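Local coordinates for protein UL37 (Suid herpesvirus 1, PDB 4K70) that is an inner tegument protein, present here as its N-terminal half, that probably helps control viral trafficking, at residues A[194-199]-A[339-344]. Residues are numbered along the deposited sequence; the frame is centred on the assembly and turned at random.
Sequences LALAVR and ALVTAG
Val341 meets Leu196 and Ala197 in a small, buried contact of apolar side chains between helices 191-201 and 333-342, burying 145 Å² counted over both sides. Val341 CG1 does the touching: the methyl lies anti to the backbone N (chi1 175°), and this rotation carries it across to the other helix, where Val341 CG1 comes to 3.6 Å from Leu196 CB. Val341 CG1 also sits 3.7 Å from Ala197 N and 4.2 Å from Ala197 CB, so it rests on the helix backbone beside the short alanine side chain, where the CA atoms of Ala197 and Val341 come within 6.4 Å of each other. On the Leu196 side it is the base of the side chain that receives the valine, and Leu196 also packs on Val153, while Ala197 leans on Ile218 of helix 208-223. The two helices belong to the all-helical N-terminal half of UL37, and their contact joins parts of the chain about 140 residues apart. Thr342 follows at the last helical position; its OG1 is hydrogen-bonded back to Glu338 O, and its carbonyl O accepts a bond from Gln200 NE2, a polar link to helix 191-201 just past residue 199. Ala343 packs its side chain on Val323 of helix 321-329. Gly344 closes the helix in a Schellman motif with a positive phi of 90°, with Gly344 N bonded to Val341 O at 2.9 Å.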
ATOM      1  N   LEU A 194      -0.798  13.564   6.135  1.00 27.02           N
ATOM      2  CA  LEU A 194       0.047  14.552   6.791  1.00 25.86           C
ATOM      3  C   LEU A 194       0.222  15.778   5.899  1.00 24.88           C
ATOM      4  O   LEU A 194       0.033  16.904   6.353  1.00 26.74           O
ATOM      5  CB  LEU A 194       1.420  13.948   7.168  1.00 24.10           C
ATOM      6  CG  LEU A 194       2.485  14.959   7.587  1.00 28.03           C
ATOM      7  CD1 LEU A 194       2.012  15.779   8.772  1.00 27.19           C
ATOM      8  CD2 LEU A 194       3.825  14.269   7.910  1.00 28.32           C
ATOM      9  N   ALA A 195       0.603  15.556   4.639  1.00 25.69           N
ATOM     10  CA  ALA A 195       0.738  16.645   3.666  1.00 27.11           C
ATOM     11  C   ALA A 195      -0.569  17.437   3.507  1.00 28.24           C
ATOM     12  O   ALA A 195      -0.568  18.673   3.447  1.00 27.25           O
ATOM     13  CB  ALA A 195       1.179  16.097   2.308  1.00 24.90           C
ATOM     14  N   LEU A 196      -1.681  16.720   3.419  1.00 21.53           N
ATOM     15  CA  LEU A 196      -2.987  17.382   3.315  1.00 24.06           C
ATOM     16  C   LEU A 196      -3.303  18.239   4.542  1.00 28.15           C
ATOM     17  O   LEU A 196      -3.816  19.348   4.403  1.00 27.20           O
ATOM     18  CB  LEU A 196      -4.095  16.362   3.058  1.00 19.99           C
ATOM     19  CG  LEU A 196      -4.044  15.728   1.660  1.00 28.63           C
ATOM     20  CD1 LEU A 196      -4.961  14.517   1.538  1.00 25.02           C
ATOM     21  CD2 LEU A 196      -4.355  16.760   0.589  1.00 28.02           C
ATOM     22  N   ALA A 197      -2.994  17.742   5.742  1.00 22.57           N
ATOM     23  CA  ALA A 197      -3.269  18.528   6.941  1.00 22.82           C
ATOM     24  C   ALA A 197      -2.367  19.760   7.023  1.00 24.84           C
ATOM     25  O   ALA A 197      -2.796  20.841   7.443  1.00 26.11           O
ATOM     26  CB  ALA A 197      -3.143  17.668   8.208  1.00 24.83           C
ATOM     27  N   VAL A 198      -1.105  19.590   6.638  1.00 27.88           N
ATOM     28  CA  VAL A 198      -0.170  20.707   6.596  1.00 27.80           C
ATOM     29  C   VAL A 198      -0.675  21.813   5.682  1.00 26.64           C
ATOM     30  O   VAL A 198      -0.598  22.990   6.027  1.00 28.21           O
ATOM     31  CB  VAL A 198       1.249  20.263   6.162  1.00 27.97           C
ATOM     32  CG1 VAL A 198       2.186  21.465   6.077  1.00 30.90           C
ATOM     33  CG2 VAL A 198       1.797  19.239   7.136  1.00 28.80           C
ATOM     34  N   ARG A 199      -1.205  21.446   4.520  1.00 25.91           N
ATOM     35  CA  ARG A 199      -1.742  22.460   3.627  1.00 30.46           C
ATOM     36  C   ARG A 199      -2.835  23.305   4.274  1.00 30.64           C
ATOM     37  O   ARG A 199      -2.896  24.514   4.043  1.00 32.91           O
ATOM     38  CB  ARG A 199      -2.216  21.842   2.316  1.00 31.26           C
ATOM     39  CG  ARG A 199      -1.039  21.416   1.474  1.00 37.83           C
ATOM     40  CD  ARG A 199      -1.365  21.287   0.004  1.00 44.43           C
ATOM     41  NE  ARG A 199      -0.131  21.063  -0.745  1.00 49.27           N
ATOM     42  CZ  ARG A 199      -0.081  20.727  -2.031  1.00 49.96           C
ATOM     43  NH1 ARG A 199      -1.205  20.570  -2.720  1.00 51.99           N
ATOM     44  NH2 ARG A 199       1.096  20.544  -2.624  1.00 51.79           N
ATOM     45  N   ALA A 339     -10.692  14.955   0.274  1.00 21.07           N
ATOM     46  CA  ALA A 339     -12.003  15.418   0.700  1.00 22.86           C
ATOM     47  C   ALA A 339     -12.129  15.281   2.206  1.00 24.84           C
ATOM     48  O   ALA A 339     -12.639  16.186   2.878  1.00 23.81           O
ATOM     49  CB  ALA A 339     -13.095  14.627   0.010  1.00 24.52           C
ATOM     50  N   LEU A 340     -11.665  14.151   2.734  1.00 22.06           N
ATOM     51  CA  LEU A 340     -11.813  13.877   4.165  1.00 21.15           C
ATOM     52  C   LEU A 340     -10.975  14.824   4.998  1.00 21.40           C
ATOM     53  O   LEU A 340     -11.488  15.512   5.866  1.00 23.28           O
ATOM     54  CB  LEU A 340     -11.421  12.437   4.473  1.00 22.23           C
ATOM     55  CG  LEU A 340     -12.412  11.395   3.959  1.00 24.00           C
ATOM     56  CD1 LEU A 340     -11.772  10.015   3.935  1.00 19.23           C
ATOM     57  CD2 LEU A 340     -13.649  11.394   4.848  1.00 19.37           C
ATOM     58  N   VAL A 341      -9.673  14.845   4.736  1.00 21.65           N
ATOM     59  CA  VAL A 341      -8.740  15.597   5.563  1.00 21.58           C
ATOM     60  C   VAL A 341      -8.984  17.106   5.494  1.00 22.12           C
ATOM     61  O   VAL A 341      -8.908  17.799   6.504  1.00 22.07           O
ATOM     62  CB  VAL A 341      -7.275  15.285   5.155  1.00 21.92           C
ATOM     63  CG1 VAL A 341      -6.317  16.159   5.941  1.00 21.08           C
ATOM     64  CG2 VAL A 341      -6.980  13.787   5.346  1.00 20.19           C
ATOM     65  N   THR A 342      -9.260  17.601   4.288  1.00 22.86           N
ATOM     66  CA  THR A 342      -9.587  19.010   4.072  1.00 26.21           C
ATOM     67  C   THR A 342     -10.776  19.452   4.928  1.00 24.63           C
ATOM     68  O   THR A 342     -10.810  20.588   5.413  1.00 25.56           O
ATOM     69  CB  THR A 342      -9.881  19.298   2.564  1.00 24.88           C
ATOM     70  OG1 THR A 342      -8.727  18.972   1.788  1.00 32.10           O
ATOM     71  CG2 THR A 342     -10.200  20.751   2.340  1.00 32.08           C
ATOM     72  N   ALA A 343     -11.732  18.547   5.134  1.00 22.05           N
ATOM     73  CA  ALA A 343     -12.930  18.860   5.917  1.00 25.17           C
ATOM     74  C   ALA A 343     -12.727  18.593   7.407  1.00 23.93           C
ATOM     75  O   ALA A 343     -13.644  18.791   8.209  1.00 25.75           O
ATOM     76  CB  ALA A 343     -14.130  18.084   5.404  1.00 23.31           C
ATOM     77  N   GLY A 344     -11.532  18.141   7.775  1.00 25.56           N
ATOM     78  CA  GLY A 344     -11.232  17.882   9.174  1.00 24.10           C
ATOM     79  C   GLY A 344     -11.548  16.468   9.629  1.00 23.31           C
ATOM     80  O   GLY A 344     -11.454  16.161  10.813  1.00 24.73           O
TER